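Local coordinates for heme oxygenase (mycobilin-producing) (Mycobacterium tuberculosis, PDB 3HX9) that catalyses the oxidative degradation of heme to mycobilin, with release of the iron, at the interface of chains A and B. Numbering follows the deposited sequence. Chains: chain A/B, Protein Rv3592.

The interface of chains A and B. Residues chain A 93-95; chain B 20, 41-43, 51.
A:Glu93 and B:Arg43 pair as antiparallel strand neighbours across the homodimer of this antibiotic biosynthesis monooxygenase (ABM) family protein. Strand 87-94 of chain A runs beside strand 36-46 of chain B, which extends the beta sheet from one subunit into the other. The two-fold axis repeats the contact.

Backbone hydrogen bonds join the strands. A:Glu93 N donates to B:Arg43 O (2.8 Å), and B:Arg43 N donates back to A:Glu93 O (2.9 Å). Just past the strand end, A:Val95 N reaches B:Leu41 O at 2.9 Å in a nearly straight bond (167° at H).

The charged contact is looser. A:Glu93 OE1 lies 3.4 Å from B:Arg43 NE in a salt bridge, with carboxylate and guanidinium planes steeply inclined (74°). The B:Arg43 chain leaves with CG anti to the backbone N (chi1 179°) and then bends at chi3, which turns NE toward A:Glu93. Its other end faces B:Glu20, but that spacing is too short to trust. B:Tyr51 OH donates to the anti lone pair of B:Glu20 OE2 (2.7 Å), which should help position this carboxylate.

Apolar packing centres on A:Val95. Its CG2 touches B:Arg43 CB (3.6 Å) and lies over the rim of one guanidinium face. CG1 lies against OE1 and CG of B:Glu20, the side chains crossing at about a right angle. CB faces B:Leu41 CD2. Alongside, A:Val94 CG2 packs on B:Leu42 CD2 (3.7 Å), the two side chains running parallel.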
ATOM      1  N   GLU A  93       2.926  -7.162   7.368  1.00 14.88           N
ATOM      2  CA  GLU A  93       1.924  -8.246   7.549  1.00 16.01           C
ATOM      3  C   GLU A  93       0.531  -7.624   7.550  1.00 15.66           C
ATOM      4  O   GLU A  93       0.293  -6.554   8.092  1.00 14.69           O
ATOM      5  CB  GLU A  93       2.165  -9.011   8.860  1.00 18.73           C
ATOM      6  CG  GLU A  93       3.361 -10.006   8.841  1.00 21.57           C
ATOM      7  CD  GLU A  93       3.907 -10.379  10.269  1.00 29.95           C
ATOM      8  OE1 GLU A  93       3.387  -9.861  11.286  1.00 27.94           O
ATOM      9  OE2 GLU A  93       4.893 -11.171  10.350  1.00 29.05           O
ATOM     10  N   VAL A  94      -0.437  -8.274   6.927  1.00 14.09           N
ATOM     11  CA  VAL A  94      -1.778  -7.703   6.892  1.00 14.49           C
ATOM     12  C   VAL A  94      -2.515  -8.043   8.214  1.00 17.18           C
ATOM     13  O   VAL A  94      -2.647  -9.224   8.602  1.00 17.44           O
ATOM     14  CB  VAL A  94      -2.578  -8.254   5.693  1.00 14.42           C
ATOM     15  CG1 VAL A  94      -3.980  -7.676   5.694  1.00 14.98           C
ATOM     16  CG2 VAL A  94      -1.896  -7.940   4.398  1.00 16.47           C
ATOM     17  N   VAL A  95      -2.964  -7.005   8.926  1.00 16.52           N
ATOM     18  CA  VAL A  95      -3.627  -7.182  10.251  1.00 16.43           C
ATOM     19  C   VAL A  95      -5.113  -7.348   9.981  1.00 17.42           C
ATOM     20  O   VAL A  95      -5.828  -8.173  10.638  1.00 18.07           O
ATOM     21  CB  VAL A  95      -3.403  -5.944  11.169  1.00 17.75           C
ATOM     22  CG1 VAL A  95      -4.158  -6.115  12.492  1.00 20.53           C
ATOM     23  CG2 VAL A  95      -1.905  -5.761  11.477  1.00 19.45           C
TER
ATOM     24  N   GLU B  20      -3.613  -2.177  17.072  1.00 19.11           N
ATOM     25  CA  GLU B  20      -4.305  -3.172  16.243  1.00 19.99           C
ATOM     26  C   GLU B  20      -5.676  -3.534  16.775  1.00 21.82           C
ATOM     27  O   GLU B  20      -6.624  -3.673  16.014  1.00 23.70           O
ATOM     28  CB  GLU B  20      -3.483  -4.433  16.028  1.00 18.50           C
ATOM     29  CG  GLU B  20      -2.190  -4.143  15.268  1.00 17.60           C
ATOM     30  CD  GLU B  20      -1.325  -5.367  15.124  1.00 20.88           C
ATOM     31  OE1 GLU B  20      -1.828  -6.514  15.253  1.00 24.90           O
ATOM     32  OE2 GLU B  20      -0.106  -5.175  14.870  1.00 17.86           O
ATOM     33  N   LEU B  41      -5.021  -2.595   7.229  1.00 14.33           N
ATOM     34  CA  LEU B  41      -3.994  -2.098   8.216  1.00 13.00           C
ATOM     35  C   LEU B  41      -2.775  -3.049   8.057  1.00 12.09           C
ATOM     36  O   LEU B  41      -2.920  -4.247   8.171  1.00 13.39           O
ATOM     37  CB  LEU B  41      -4.527  -2.176   9.656  1.00 14.20           C
ATOM     38  CG  LEU B  41      -3.500  -1.868  10.735  1.00 13.32           C
ATOM     39  CD1 LEU B  41      -3.171  -0.365  10.603  1.00 16.07           C
ATOM     40  CD2 LEU B  41      -4.111  -2.189  12.111  1.00 16.24           C
ATOM     41  N   LEU B  42      -1.602  -2.464   7.778  1.00 10.93           N
ATOM     42  CA  LEU B  42      -0.380  -3.238   7.535  1.00 11.20           C
ATOM     43  C   LEU B  42       0.567  -2.973   8.704  1.00 12.87           C
ATOM     44  O   LEU B  42       0.993  -1.824   8.985  1.00 13.22           O
ATOM     45  CB  LEU B  42       0.246  -2.737   6.243  1.00 11.12           C
ATOM     46  CG  LEU B  42      -0.701  -2.833   5.006  1.00 12.39           C
ATOM     47  CD1 LEU B  42       0.174  -2.508   3.755  1.00 13.04           C
ATOM     48  CD2 LEU B  42      -1.249  -4.300   4.856  1.00 13.65           C
ATOM     49  N   ARG B  43       0.922  -4.067   9.366  1.00 12.92           N
ATOM     50  CA  ARG B  43       1.917  -4.032  10.442  1.00 12.59           C
ATOM     51  C   ARG B  43       3.343  -4.134   9.855  1.00 12.65           C
ATOM     52  O   ARG B  43       3.628  -5.016   9.066  1.00 14.10           O
ATOM     53  CB  ARG B  43       1.604  -5.219  11.379  1.00 14.42           C
ATOM     54  CG  ARG B  43       2.614  -5.272  12.511  1.00 16.18           C
ATOM     55  CD  ARG B  43       2.755  -6.692  13.085  1.00 21.51           C
ATOM     56  NE  ARG B  43       1.600  -7.522  12.988  1.00 31.25           N
ATOM     57  CZ  ARG B  43       0.654  -7.697  13.859  1.00 32.86           C
ATOM     58  NH1 ARG B  43       0.699  -7.074  15.017  1.00 45.00           N
ATOM     59  NH2 ARG B  43      -0.356  -8.541  13.611  1.00 30.87           N
ATOM     60  N   TYR B  51       3.194   1.824  10.834  1.00 13.04           N
ATOM     61  CA  TYR B  51       2.013   1.083  10.291  1.00 14.11           C
ATOM     62  C   TYR B  51       1.529   1.824   9.045  1.00 14.02           C
ATOM     63  O   TYR B  51       1.515   3.069   8.995  1.00 15.22           O
ATOM     64  CB  TYR B  51       0.891   1.017  11.293  1.00 15.71           C
ATOM     65  CG  TYR B  51       1.045  -0.100  12.300  1.00 16.53           C
ATOM     66  CD1 TYR B  51       0.179  -1.227  12.272  1.00 15.17           C
ATOM     67  CD2 TYR B  51       1.998   0.010  13.285  1.00 14.53           C
ATOM     68  CE1 TYR B  51       0.327  -2.267  13.218  1.00 14.67           C
ATOM     69  CE2 TYR B  51       2.165  -0.989  14.232  1.00 13.72           C
ATOM     70  CZ  TYR B  51       1.295  -2.083  14.212  1.00 13.65           C
ATOM     71  OH  TYR B  51       1.495  -3.054  15.198  1.00 17.77           O
TER